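Local coordinates for protein NAD(P)-dependent oxidoreductase (Pseudomonas putida, PDB 7A3W) that acts as an NADPH-dependent imine reductase, a multifunctional biocatalyst that carries out conjugate reduction and reductive amination, at residues Leu67-Met72 with Val97-Gly102; Ile73-Phe78 with Asp105-Ile110; Tyr121-Ile126 with Ala172-Tyr177. All coordinates share one frame; numbering follows the deposited sequence.

Contact 1: Leu67-Met72 with Val97-Gly102; sequences LIIICM and VNMSTG. With NDP (NADPH dihydro-nicotinamide-adenine-dinucleotide phosphate), chain F.
I69 pairs with V97 and I70 with N98 in parallel register, the two strands running within 7° of each other as neighbours in the Rossmann sheet. V97 N gives a nearly straight bond to I68 O (2.8 Å), V97 O receives I70 N at 2.8 Å, and I70 O takes M99 N at 2.9 Å, one residue beyond the paired N98. I69 and V97 share a face of the sheet; just past the strand, M99 sends its extended chain across, SD 3.9 Å from I69 CG2. L67 joins them through CD1, 3.7 Å from V97 CG2. I70 and N98 occupy the other face, turned to helix 75-83. With CG anti to the backbone N (chi1 -176°), the N98 amide reaches on along the chain: OD1 takes S100 N at 3.2 Å in an Asx turn, while ND2 bonds to Y121 OH in the next strand. Beyond the strands the chains receive the cofactor. C71 SG approaches the nicotinamide ribose at O4D, T101 N donates to NADPH O3D at 2.9 Å, and T101 OG1 is paired with O2D at 2.7 Å. The OG1 hydroxyl is also hydrogen-bonded to Y177 OH. S100 CB packs close to M72 O, joining the two loops where they leave the sheet. Both ribose hydroxyls are thus met by one threonine at the C-terminal ends of the parallel strands, the usual dinucleotide site of this fold, and the Asx turn bends the chain that presents it.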
loop_
_atom_site.group_PDB
_atom_site.type_symbol
_atom_site.label_atom_id
_atom_site.label_comp_id
_atom_site.label_asym_id
_atom_site.label_seq_id
_atom_site.Cartn_x
_atom_site.Cartn_y
_atom_site.Cartn_z
ATOM N N LEU B 67 21.136 29.369 1.827
ATOM C CA LEU B 67 20.170 28.246 1.682
ATOM C C LEU B 67 19.154 28.299 2.830
ATOM O O LEU B 67 19.547 28.178 3.989
ATOM C CB LEU B 67 20.908 26.905 1.684
ATOM C CG LEU B 67 20.010 25.671 1.614
ATOM C CD1 LEU B 67 19.141 25.700 0.375
ATOM C CD2 LEU B 67 20.843 24.399 1.677
ATOM N N ILE B 68 17.900 28.545 2.492
ATOM C CA ILE B 68 16.801 28.793 3.456
ATOM C C ILE B 68 15.766 27.675 3.289
ATOM O O ILE B 68 15.037 27.664 2.270
ATOM C CB ILE B 68 16.148 30.158 3.209
ATOM C CG1 ILE B 68 17.129 31.315 2.981
ATOM C CG2 ILE B 68 15.146 30.423 4.325
ATOM C CD1 ILE B 68 18.198 31.484 4.046
ATOM N N ILE B 69 15.651 26.803 4.281
ATOM C CA ILE B 69 14.739 25.621 4.234
ATOM C C ILE B 69 13.499 25.957 5.055
ATOM O O ILE B 69 13.648 26.354 6.208
ATOM C CB ILE B 69 15.445 24.360 4.743
ATOM C CG1 ILE B 69 16.619 23.994 3.833
ATOM C CG2 ILE B 69 14.449 23.226 4.895
ATOM C CD1 ILE B 69 17.594 23.049 4.481
ATOM N N ILE B 70 12.326 25.824 4.459
ATOM C CA ILE B 70 11.034 26.164 5.121
ATOM C C ILE B 70 10.343 24.852 5.474
ATOM O O ILE B 70 10.222 23.988 4.596
ATOM C CB ILE B 70 10.139 26.991 4.197
ATOM C CG1 ILE B 70 10.879 28.130 3.505
ATOM C CG2 ILE B 70 8.908 27.485 4.973
ATOM C CD1 ILE B 70 11.546 29.103 4.447
ATOM N N CYS B 71 9.923 24.683 6.710
ATOM C CA CYS B 71 9.172 23.482 7.142
ATOM C C CYS B 71 8.131 23.894 8.175
ATOM O O CYS B 71 8.192 23.463 9.334
ATOM C CB CYS B 71 10.095 22.403 7.680
ATOM S SG CYS B 71 9.265 20.802 7.693
ATOM N N MET B 72 7.216 24.731 7.748
ATOM C CA MET B 72 6.095 25.195 8.591
ATOM C C MET B 72 4.880 24.318 8.270
ATOM O O MET B 72 4.939 23.459 7.393
ATOM C CB MET B 72 5.781 26.667 8.316
ATOM C CG MET B 72 6.851 27.615 8.801
ATOM S SD MET B 72 6.776 29.215 7.944
ATOM C CE MET B 72 8.498 29.677 8.056
ATOM N N VAL B 97 14.043 26.805 -0.237
ATOM C CA VAL B 97 13.546 25.420 -0.435
ATOM C C VAL B 97 12.359 25.233 0.497
ATOM O O VAL B 97 12.551 25.171 1.695
ATOM C CB VAL B 97 14.616 24.357 -0.175
ATOM C CG1 VAL B 97 14.081 22.972 -0.484
ATOM C CG2 VAL B 97 15.862 24.624 -1.002
ATOM N N ASN B 98 11.165 25.157 -0.081
ATOM C CA ASN B 98 9.911 25.079 0.687
ATOM C C ASN B 98 9.484 23.614 0.807
ATOM O O ASN B 98 8.942 23.067 -0.178
ATOM C CB ASN B 98 8.896 25.944 -0.036
ATOM C CG ASN B 98 7.585 26.037 0.689
ATOM O OD1 ASN B 98 7.398 25.410 1.732
ATOM N ND2 ASN B 98 6.663 26.770 0.068
ATOM N N MET B 99 9.711 22.990 1.974
ATOM C CA MET B 99 9.351 21.584 2.267
ATOM C C MET B 99 8.018 21.465 3.015
ATOM O O MET B 99 7.689 20.351 3.506
ATOM C CB MET B 99 10.469 20.938 3.092
ATOM C CG MET B 99 11.733 20.838 2.306
ATOM S SD MET B 99 12.970 20.036 3.305
ATOM C CE MET B 99 14.373 20.120 2.189
ATOM N N SER B 100 7.229 22.535 3.024
ATOM C CA SER B 100 5.899 22.588 3.677
ATOM C C SER B 100 4.838 22.085 2.687
ATOM O O SER B 100 4.945 22.378 1.497
ATOM C CB SER B 100 5.623 23.979 4.183
ATOM O OG SER B 100 4.248 24.308 4.064
ATOM N N THR B 101 3.875 21.303 3.167
ATOM C CA THR B 101 2.704 20.842 2.388
ATOM C C THR B 101 1.843 22.043 2.006
ATOM O O THR B 101 1.644 22.922 2.839
ATOM C CB THR B 101 1.862 19.840 3.179
ATOM O OG1 THR B 101 2.693 18.712 3.466
ATOM C CG2 THR B 101 0.620 19.413 2.424
ATOM N N GLY B 102 1.372 22.073 0.758
ATOM C CA GLY B 102 0.582 23.205 0.246
ATOM C C GLY B 102 0.097 22.951 -1.147
ATOM O O GLY B 102 0.461 21.940 -1.738
HETATM P PA NDP F . 4.269 20.516 13.419
HETATM O O1A NDP F . 5.150 19.736 14.351
HETATM O O2A NDP F . 2.814 20.781 13.728
HETATM O O5B NDP F . 4.995 21.925 13.191
HETATM C C5B NDP F . 4.301 22.999 12.530
HETATM C C4B NDP F . 5.281 24.136 12.405
HETATM O O4B NDP F . 4.646 25.252 11.716
HETATM C C3B NDP F . 5.810 24.702 13.728
HETATM O O3B NDP F . 7.111 25.191 13.500
HETATM C C2B NDP F . 4.806 25.816 13.982
HETATM O O2B NDP F . 5.221 26.885 14.840
HETATM C C1B NDP F . 4.727 26.372 12.567
HETATM N N9A NDP F . 3.576 27.227 12.356
HETATM C C8A NDP F . 2.244 26.920 12.422
HETATM N N7A NDP F . 1.471 27.951 12.180
HETATM C C5A NDP F . 2.353 28.983 11.893
HETATM C C6A NDP F . 2.167 30.336 11.555
HETATM N N6A NDP F . 0.968 30.911 11.401
HETATM N N1A NDP F . 3.272 31.081 11.348
HETATM C C2A NDP F . 4.479 30.518 11.494
HETATM N N3A NDP F . 4.782 29.270 11.827
HETATM C C4A NDP F . 3.659 28.549 12.014
HETATM O O3 NDP F . 4.321 19.971 11.921
HETATM P PN NDP F . 5.464 19.039 11.267
HETATM O O1N NDP F . 5.055 17.648 11.576
HETATM O O2N NDP F . 6.824 19.488 11.713
HETATM O O5D NDP F . 5.188 19.289 9.724
HETATM C C5D NDP F . 5.690 20.433 9.001
HETATM C C4D NDP F . 5.417 20.224 7.534
HETATM O O4D NDP F . 6.162 19.074 7.048
HETATM C C3D NDP F . 3.945 19.975 7.155
HETATM O O3D NDP F . 3.611 20.760 6.018
HETATM C C2D NDP F . 3.905 18.475 6.931
HETATM O O2D NDP F . 2.838 18.107 6.067
HETATM C C1D NDP F . 5.305 18.186 6.388
HETATM N N1N NDP F . 5.793 16.801 6.670
HETATM C C2N NDP F . 5.886 16.288 7.945
HETATM C C3N NDP F . 6.173 14.956 8.172
HETATM C C7N NDP F . 6.276 14.365 9.538
HETATM O O7N NDP F . 6.407 13.145 9.621
HETATM N N7N NDP F . 6.272 15.124 10.621
HETATM C C4N NDP F . 6.469 14.079 7.019
HETATM C C5N NDP F . 6.373 14.718 5.730
HETATM C C6N NDP F . 6.166 16.013 5.604
HETATM P P2B NDP F . 5.002 26.654 16.426
HETATM O O1X NDP F . 3.553 26.190 16.553
HETATM O O2X NDP F . 6.065 25.706 16.935
HETATM O O3X NDP F . 5.210 28.078 16.896
#

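Contact 2: Ile73-Phe78 with Asp105-Ile110; sequences IDKAVF and DDVERI. With NDP (NADPH dihydro-nicotinamide-adenine-dinucleotide phosphate), chain F.
The F78 ring is met at its edge, near its plane, by I110 CG2, which lies 3.9 Å from CE2; I70 CD1 packs against the ring at CE1. A second flat group, the adenine of NADPH, has V77 lying over one face: CB stands above C6A, CG1 above N6A at 3.5 Å and CG2 above C5A. I73 CG2 approaches the same ring system near C8A. Between helices 75-83 and 104-116 of the nucleotide-binding domain, K75 and I110 carry much of the contact. K75 CB is 3.6 Å from D106 CB, and its CD and CE run beside V107 CG2, the two side chains pointing the same way. I110 CD1 closes in on K75 CB and on K75 O. The lysine chain is extended until chi4 (-64°) turns NZ aside, where it makes a salt bridge to D123 OD1 and a hydrogen bond to S100 O. The D106 carboxylate accepts T103 N through OD2, and the same oxygen accepts a hydrogen bond from a water (2.7 Å) that in turn receives A76 N at 3.0 Å. D74 is the N-cap of helix 75-83: OD1 accepts V77 N at 2.9 Å, nearly in line with its C-O bond. Just before it, I73 O takes the nicotinamide ribose hydroxyl O3D at 2.7 Å, and I73 N makes a weak bond to O4B of the adenosine ribose. D74 and D106 thus place two carboxylates near the amides opening helix 75-83, where the helix dipole would be expected to favour negative charge; the lysine's aliphatic part stays in the apolar seam, and its ammonium group ties that seam to the sheet.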
loop_
_atom_site.group_PDB
_atom_site.type_symbol
_atom_site.label_atom_id
_atom_site.label_comp_id
_atom_site.label_asym_id
_atom_site.label_seq_id
_atom_site.Cartn_x
_atom_site.Cartn_y
_atom_site.Cartn_z
ATOM N N ILE B 73 3.787 24.498 9.004
ATOM C CA ILE B 73 2.636 23.579 8.898
ATOM C C ILE B 73 2.175 23.530 7.432
ATOM O O ILE B 73 1.797 22.455 6.950
ATOM C CB ILE B 73 1.507 23.973 9.870
ATOM C CG1 ILE B 73 0.403 22.912 9.863
ATOM C CG2 ILE B 73 0.999 25.387 9.571
ATOM C CD1 ILE B 73 0.923 21.507 10.073
ATOM N N ASP B 74 2.218 24.653 6.729
ATOM C CA ASP B 74 1.764 24.697 5.317
ATOM C C ASP B 74 2.394 25.870 4.569
ATOM O O ASP B 74 3.019 26.755 5.183
ATOM C CB ASP B 74 0.240 24.671 5.201
ATOM C CG ASP B 74 -0.466 25.865 5.799
ATOM O OD1 ASP B 74 0.147 26.946 5.867
ATOM O OD2 ASP B 74 -1.632 25.704 6.190
ATOM N N LYS B 75 2.254 25.851 3.247
ATOM C CA LYS B 75 2.804 26.915 2.378
ATOM C C LYS B 75 2.114 28.252 2.662
ATOM O O LYS B 75 2.788 29.271 2.603
ATOM C CB LYS B 75 2.701 26.472 0.923
ATOM C CG LYS B 75 3.581 25.271 0.583
ATOM C CD LYS B 75 3.637 24.964 -0.902
ATOM C CE LYS B 75 4.123 23.579 -1.268
ATOM N NZ LYS B 75 5.540 23.345 -0.862
ATOM N N ALA B 76 0.814 28.250 2.970
ATOM C CA ALA B 76 0.043 29.474 3.295
ATOM C C ALA B 76 0.735 30.276 4.408
ATOM O O ALA B 76 0.902 31.501 4.266
ATOM C CB ALA B 76 -1.379 29.128 3.670
ATOM N N VAL B 77 1.187 29.645 5.487
ATOM C CA VAL B 77 1.820 30.438 6.590
ATOM C C VAL B 77 3.181 30.975 6.144
ATOM O O VAL B 77 3.581 32.029 6.643
ATOM C CB VAL B 77 1.876 29.685 7.935
ATOM C CG1 VAL B 77 0.487 29.210 8.351
ATOM C CG2 VAL B 77 2.881 28.547 7.948
ATOM N N PHE B 78 3.865 30.352 5.183
ATOM C CA PHE B 78 5.117 30.940 4.643
ATOM C C PHE B 78 4.783 32.175 3.799
ATOM O O PHE B 78 5.536 33.152 3.812
ATOM C CB PHE B 78 5.917 29.916 3.851
ATOM C CG PHE B 78 7.214 30.487 3.353
ATOM C CD1 PHE B 78 8.120 31.073 4.231
ATOM C CD2 PHE B 78 7.510 30.494 2.003
ATOM C CE1 PHE B 78 9.321 31.596 3.766
ATOM C CE2 PHE B 78 8.699 31.039 1.540
ATOM C CZ PHE B 78 9.596 31.603 2.420
ATOM N N ASP B 105 -1.424 26.484 -6.187
ATOM C CA ASP B 105 -1.716 27.937 -6.119
ATOM C C ASP B 105 -0.768 28.626 -5.118
ATOM O O ASP B 105 -0.204 29.701 -5.447
ATOM C CB ASP B 105 -3.183 28.191 -5.748
ATOM C CG ASP B 105 -4.201 27.754 -6.796
ATOM O OD1 ASP B 105 -3.829 27.017 -7.732
ATOM O OD2 ASP B 105 -5.386 28.163 -6.680
ATOM N N ASP B 106 -0.543 28.027 -3.952
ATOM C CA ASP B 106 0.416 28.537 -2.945
ATOM C C ASP B 106 1.804 28.605 -3.579
ATOM O O ASP B 106 2.491 29.613 -3.386
ATOM C CB ASP B 106 0.545 27.642 -1.708
ATOM C CG ASP B 106 -0.676 27.564 -0.811
ATOM O OD1 ASP B 106 -1.366 28.562 -0.691
ATOM O OD2 ASP B 106 -0.899 26.474 -0.226
ATOM N N VAL B 107 2.204 27.559 -4.292
ATOM C CA VAL B 107 3.577 27.457 -4.869
ATOM C C VAL B 107 3.746 28.601 -5.862
ATOM O O VAL B 107 4.779 29.259 -5.848
ATOM C CB VAL B 107 3.789 26.099 -5.551
ATOM C CG1 VAL B 107 5.072 26.081 -6.361
ATOM C CG2 VAL B 107 3.724 24.964 -4.545
ATOM N N GLU B 108 2.726 28.839 -6.687
ATOM C CA GLU B 108 2.790 29.879 -7.741
ATOM C C GLU B 108 2.968 31.248 -7.074
ATOM O O GLU B 108 3.852 32.011 -7.513
ATOM C CB GLU B 108 1.577 29.806 -8.660
ATOM C CG GLU B 108 1.678 28.656 -9.642
ATOM C CD GLU B 108 0.598 28.526 -10.693
ATOM O OE1 GLU B 108 -0.548 28.981 -10.445
ATOM O OE2 GLU B 108 0.914 27.974 -11.763
ATOM N N ARG B 109 2.167 31.555 -6.049
ATOM C CA ARG B 109 2.239 32.837 -5.296
ATOM C C ARG B 109 3.627 32.984 -4.660
ATOM O O ARG B 109 4.235 34.070 -4.790
ATOM C CB ARG B 109 1.128 32.907 -4.248
ATOM C CG ARG B 109 -0.258 33.105 -4.844
ATOM C CD ARG B 109 -1.297 33.463 -3.802
ATOM N NE ARG B 109 -2.570 33.796 -4.422
ATOM N N ILE B 110 4.124 31.922 -4.029
ATOM C CA ILE B 110 5.429 31.959 -3.317
ATOM C C ILE B 110 6.550 32.163 -4.330
ATOM O O ILE B 110 7.385 33.056 -4.086
ATOM C CB ILE B 110 5.634 30.721 -2.445
ATOM C CG1 ILE B 110 4.653 30.740 -1.276
ATOM C CG2 ILE B 110 7.066 30.626 -1.964
ATOM C CD1 ILE B 110 4.472 29.387 -0.618
HETATM P PA NDP F . 4.269 20.516 13.419
HETATM O O1A NDP F . 5.150 19.736 14.351
HETATM O O2A NDP F . 2.814 20.781 13.728
HETATM O O5B NDP F . 4.995 21.925 13.191
HETATM C C5B NDP F . 4.301 22.999 12.530
HETATM C C4B NDP F . 5.281 24.136 12.405
HETATM O O4B NDP F . 4.646 25.252 11.716
HETATM C C3B NDP F . 5.810 24.702 13.728
HETATM O O3B NDP F . 7.111 25.191 13.500
HETATM C C2B NDP F . 4.806 25.816 13.982
HETATM O O2B NDP F . 5.221 26.885 14.840
HETATM C C1B NDP F . 4.727 26.372 12.567
HETATM N N9A NDP F . 3.576 27.227 12.356
HETATM C C8A NDP F . 2.244 26.920 12.422
HETATM N N7A NDP F . 1.471 27.951 12.180
HETATM C C5A NDP F . 2.353 28.983 11.893
HETATM C C6A NDP F . 2.167 30.336 11.555
HETATM N N6A NDP F . 0.968 30.911 11.401
HETATM N N1A NDP F . 3.272 31.081 11.348
HETATM C C2A NDP F . 4.479 30.518 11.494
HETATM N N3A NDP F . 4.782 29.270 11.827
HETATM C C4A NDP F . 3.659 28.549 12.014
HETATM O O3 NDP F . 4.321 19.971 11.921
HETATM P PN NDP F . 5.464 19.039 11.267
HETATM O O1N NDP F . 5.055 17.648 11.576
HETATM O O2N NDP F . 6.824 19.488 11.713
HETATM O O5D NDP F . 5.188 19.289 9.724
HETATM C C5D NDP F . 5.690 20.433 9.001
HETATM C C4D NDP F . 5.417 20.224 7.534
HETATM O O4D NDP F . 6.162 19.074 7.048
HETATM C C3D NDP F . 3.945 19.975 7.155
HETATM O O3D NDP F . 3.611 20.760 6.018
HETATM C C2D NDP F . 3.905 18.475 6.931
HETATM O O2D NDP F . 2.838 18.107 6.067
HETATM C C1D NDP F . 5.305 18.186 6.388
HETATM N N1N NDP F . 5.793 16.801 6.670
HETATM C C2N NDP F . 5.886 16.288 7.945
HETATM C C3N NDP F . 6.173 14.956 8.172
HETATM C C7N NDP F . 6.276 14.365 9.538
HETATM O O7N NDP F . 6.407 13.145 9.621
HETATM N N7N NDP F . 6.272 15.124 10.621
HETATM C C4N NDP F . 6.469 14.079 7.019
HETATM C C5N NDP F . 6.373 14.718 5.730
HETATM C C6N NDP F . 6.166 16.013 5.604
HETATM P P2B NDP F . 5.002 26.654 16.426
HETATM O O1X NDP F . 3.553 26.190 16.553
HETATM O O2X NDP F . 6.065 25.706 16.935
HETATM O O3X NDP F . 5.210 28.078 16.896
HETATM O O HOH W 1 -0.919 25.881 2.368
#

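Contact 3: Tyr121-Ile126 with Ala172-Tyr177; sequences YVDAGI and ACTPTY. With NDP (NADPH dihydro-nicotinamide-adenine-dinucleotide phosphate), chain F.
Y177 CG and C173 SG both stand anti to their backbone N (chi1 167° and 174°), which sends the ring and the sulfur from helix 173-200 onto strand 120-126 of the Rossmann sheet. Here the nucleotide-binding domain meets the start of the long helix that leads into the C-terminal domain. Over residues 121-126 and 173-177 strand and helix run almost parallel (13°), their axes 8.1 Å apart. C173 SG lies 3.6 Å from both A124 C and G125 N, lodged against the peptide that joins them. The Y177 ring comes obliquely to G125, its CD1 3.3 Å from G125 CA, and CE1 continues to I126 N. This close approach is made against bare backbone, since G125 has no side chain, while those of A124 and I126 start off away from the helix. At the other end of the contact a water bridges D123 to the helix, donating to D123 OD2 at 2.7 Å and accepting T174 N at 2.9 Å. Y121 OH makes a weak bond to the other carboxylate oxygen, OD1, the oxygen salt-bridged to K75 NZ. The far end of the strand borders the nicotinamide: I126 O is 3.4 Å from C5N. The Y177 hydroxyl, itself hydrogen-bonded to T101, stands 3.9 Å from C6N, placing the opening of the interdomain helix beside the nicotinamide of NADPH. A second water completes the join there, accepting I126 N and pairing with Y177 OH at 2.8 Å.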
loop_
_atom_site.group_PDB
_atom_site.type_symbol
_atom_site.label_atom_id
_atom_site.label_comp_id
_atom_site.label_asym_id
_atom_site.label_seq_id
_atom_site.Cartn_x
_atom_site.Cartn_y
_atom_site.Cartn_z
ATOM N N TYR B 121 14.032 29.821 -6.118
ATOM C CA TYR B 121 12.976 29.026 -5.453
ATOM C C TYR B 121 13.000 27.577 -5.921
ATOM O O TYR B 121 12.995 27.274 -7.153
ATOM C CB TYR B 121 11.599 29.627 -5.719
ATOM C CG TYR B 121 10.515 28.935 -4.945
ATOM C CD1 TYR B 121 10.463 29.003 -3.563
ATOM C CD2 TYR B 121 9.586 28.131 -5.582
ATOM C CE1 TYR B 121 9.477 28.343 -2.840
ATOM C CE2 TYR B 121 8.605 27.451 -4.877
ATOM C CZ TYR B 121 8.538 27.568 -3.505
ATOM O OH TYR B 121 7.535 26.912 -2.842
ATOM N N VAL B 122 12.993 26.676 -4.937
ATOM C CA VAL B 122 12.852 25.219 -5.137
ATOM C C VAL B 122 11.713 24.764 -4.227
ATOM O O VAL B 122 11.762 25.052 -3.032
ATOM C CB VAL B 122 14.176 24.494 -4.837
ATOM C CG1 VAL B 122 14.061 23.007 -5.085
ATOM C CG2 VAL B 122 15.298 25.088 -5.658
ATOM N N ASP B 123 10.729 24.081 -4.802
ATOM C CA ASP B 123 9.625 23.475 -4.026
ATOM C C ASP B 123 10.012 22.029 -3.722
ATOM O O ASP B 123 10.769 21.419 -4.509
ATOM C CB ASP B 123 8.302 23.617 -4.767
ATOM C CG ASP B 123 7.159 23.516 -3.775
ATOM O OD1 ASP B 123 7.125 24.382 -2.899
ATOM O OD2 ASP B 123 6.364 22.555 -3.864
ATOM N N ALA B 124 9.598 21.490 -2.579
ATOM C CA ALA B 124 10.113 20.183 -2.125
ATOM C C ALA B 124 9.037 19.449 -1.325
ATOM O O ALA B 124 7.995 20.045 -0.947
ATOM C CB ALA B 124 11.403 20.343 -1.366
ATOM N N GLY B 125 9.202 18.150 -1.216
ATOM C CA GLY B 125 8.239 17.295 -0.509
ATOM C C GLY B 125 9.000 16.182 0.172
ATOM O O GLY B 125 9.768 15.482 -0.521
ATOM N N ILE B 126 8.833 16.076 1.489
ATOM C CA ILE B 126 9.578 15.100 2.328
ATOM C C ILE B 126 8.808 13.780 2.350
ATOM O O ILE B 126 7.628 13.763 2.771
ATOM C CB ILE B 126 9.845 15.632 3.740
ATOM C CG1 ILE B 126 10.544 16.997 3.724
ATOM C CG2 ILE B 126 10.630 14.590 4.518
ATOM C CD1 ILE B 126 10.544 17.738 5.036
ATOM N N ALA B 172 5.968 21.473 -10.235
ATOM C CA ALA B 172 5.991 20.052 -10.634
ATOM C C ALA B 172 5.893 19.173 -9.382
ATOM O O ALA B 172 5.223 18.117 -9.434
ATOM C CB ALA B 172 7.234 19.744 -11.434
ATOM N N CYS B 173 6.535 19.584 -8.282
ATOM C CA CYS B 173 6.696 18.724 -7.088
ATOM C C CYS B 173 5.323 18.434 -6.468
ATOM O O CYS B 173 5.026 17.232 -6.155
ATOM C CB CYS B 173 7.660 19.367 -6.093
ATOM S SG CYS B 173 7.767 18.463 -4.537
ATOM N N THR B 174 4.518 19.464 -6.247
ATOM C CA THR B 174 3.282 19.371 -5.420
ATOM C C THR B 174 2.333 18.279 -5.928
ATOM O O THR B 174 1.857 17.476 -5.129
ATOM C CB THR B 174 2.617 20.742 -5.251
ATOM O OG1 THR B 174 3.398 21.383 -4.250
ATOM C CG2 THR B 174 1.179 20.669 -4.782
ATOM N N PRO B 175 1.903 18.234 -7.209
ATOM C CA PRO B 175 0.909 17.230 -7.600
ATOM C C PRO B 175 1.415 15.798 -7.420
ATOM O O PRO B 175 0.669 14.942 -6.985
ATOM C CB PRO B 175 0.584 17.590 -9.059
ATOM C CG PRO B 175 0.958 19.058 -9.149
ATOM C CD PRO B 175 2.210 19.177 -8.304
ATOM N N THR B 176 2.684 15.562 -7.739
ATOM C CA THR B 176 3.332 14.244 -7.582
ATOM C C THR B 176 3.401 13.884 -6.098
ATOM O O THR B 176 3.027 12.764 -5.736
ATOM C CB THR B 176 4.690 14.267 -8.280
ATOM O OG1 THR B 176 4.394 14.355 -9.678
ATOM C CG2 THR B 176 5.553 13.055 -7.989
ATOM N N TYR B 177 3.875 14.812 -5.275
ATOM C CA TYR B 177 3.964 14.685 -3.796
ATOM C C TYR B 177 2.596 14.319 -3.244
ATOM O O TYR B 177 2.475 13.342 -2.495
ATOM C CB TYR B 177 4.485 16.008 -3.232
ATOM C CG TYR B 177 4.390 16.246 -1.752
ATOM C CD1 TYR B 177 5.349 15.732 -0.891
ATOM C CD2 TYR B 177 3.411 17.072 -1.213
ATOM C CE1 TYR B 177 5.338 16.007 0.466
ATOM C CE2 TYR B 177 3.359 17.322 0.155
ATOM C CZ TYR B 177 4.345 16.813 0.993
ATOM O OH TYR B 177 4.360 17.066 2.338
HETATM P PA NDP F . 4.269 20.516 13.419
HETATM O O1A NDP F . 5.150 19.736 14.351
HETATM O O2A NDP F . 2.814 20.781 13.728
HETATM O O5B NDP F . 4.995 21.925 13.191
HETATM C C5B NDP F . 4.301 22.999 12.530
HETATM C C4B NDP F . 5.281 24.136 12.405
HETATM O O4B NDP F . 4.646 25.252 11.716
HETATM C C3B NDP F . 5.810 24.702 13.728
HETATM O O3B NDP F . 7.111 25.191 13.500
HETATM C C2B NDP F . 4.806 25.816 13.982
HETATM O O2B NDP F . 5.221 26.885 14.840
HETATM C C1B NDP F . 4.727 26.372 12.567
HETATM N N9A NDP F . 3.576 27.227 12.356
HETATM C C8A NDP F . 2.244 26.920 12.422
HETATM N N7A NDP F . 1.471 27.951 12.180
HETATM C C5A NDP F . 2.353 28.983 11.893
HETATM C C6A NDP F . 2.167 30.336 11.555
HETATM N N6A NDP F . 0.968 30.911 11.401
HETATM N N1A NDP F . 3.272 31.081 11.348
HETATM C C2A NDP F . 4.479 30.518 11.494
HETATM N N3A NDP F . 4.782 29.270 11.827
HETATM C C4A NDP F . 3.659 28.549 12.014
HETATM O O3 NDP F . 4.321 19.971 11.921
HETATM P PN NDP F . 5.464 19.039 11.267
HETATM O O1N NDP F . 5.055 17.648 11.576
HETATM O O2N NDP F . 6.824 19.488 11.713
HETATM O O5D NDP F . 5.188 19.289 9.724
HETATM C C5D NDP F . 5.690 20.433 9.001
HETATM C C4D NDP F . 5.417 20.224 7.534
HETATM O O4D NDP F . 6.162 19.074 7.048
HETATM C C3D NDP F . 3.945 19.975 7.155
HETATM O O3D NDP F . 3.611 20.760 6.018
HETATM C C2D NDP F . 3.905 18.475 6.931
HETATM O O2D NDP F . 2.838 18.107 6.067
HETATM C C1D NDP F . 5.305 18.186 6.388
HETATM N N1N NDP F . 5.793 16.801 6.670
HETATM C C2N NDP F . 5.886 16.288 7.945
HETATM C C3N NDP F . 6.173 14.956 8.172
HETATM C C7N NDP F . 6.276 14.365 9.538
HETATM O O7N NDP F . 6.407 13.145 9.621
HETATM N N7N NDP F . 6.272 15.124 10.621
HETATM C C4N NDP F . 6.469 14.079 7.019
HETATM C C5N NDP F . 6.373 14.718 5.730
HETATM C C6N NDP F . 6.166 16.013 5.604
HETATM P P2B NDP F . 5.002 26.654 16.426
HETATM O O1X NDP F . 3.553 26.190 16.553
HETATM O O2X NDP F . 6.065 25.706 16.935
HETATM O O3X NDP F . 5.210 28.078 16.896
HETATM O O HOH W 2 5.445 22.157 -6.410
HETATM O O HOH W 3 7.006 17.948 2.854
#

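In the fold
From the N terminus, the chain passes through strand 67-70 into helix 75-83, opening contacts 1 and 2 in turn. Strand 95-98 then closes contact 1, completing a beta-alpha-beta unit, and helix 104-116 closes contact 2; their segments alternate, so the two loops cross and do not nest. Contact 3 follows in series: strand 120-126, next to 95-98 in the sheet, waits 45 residues for helix 173-200 to return to it. Contact 1 joins two strands and contact 2 two helices within the nucleotide-binding domain, whereas contact 3 fastens that domain to the helix of the C-terminal one. All three touch the same NADPH, and each has a residue packed on the second subunit.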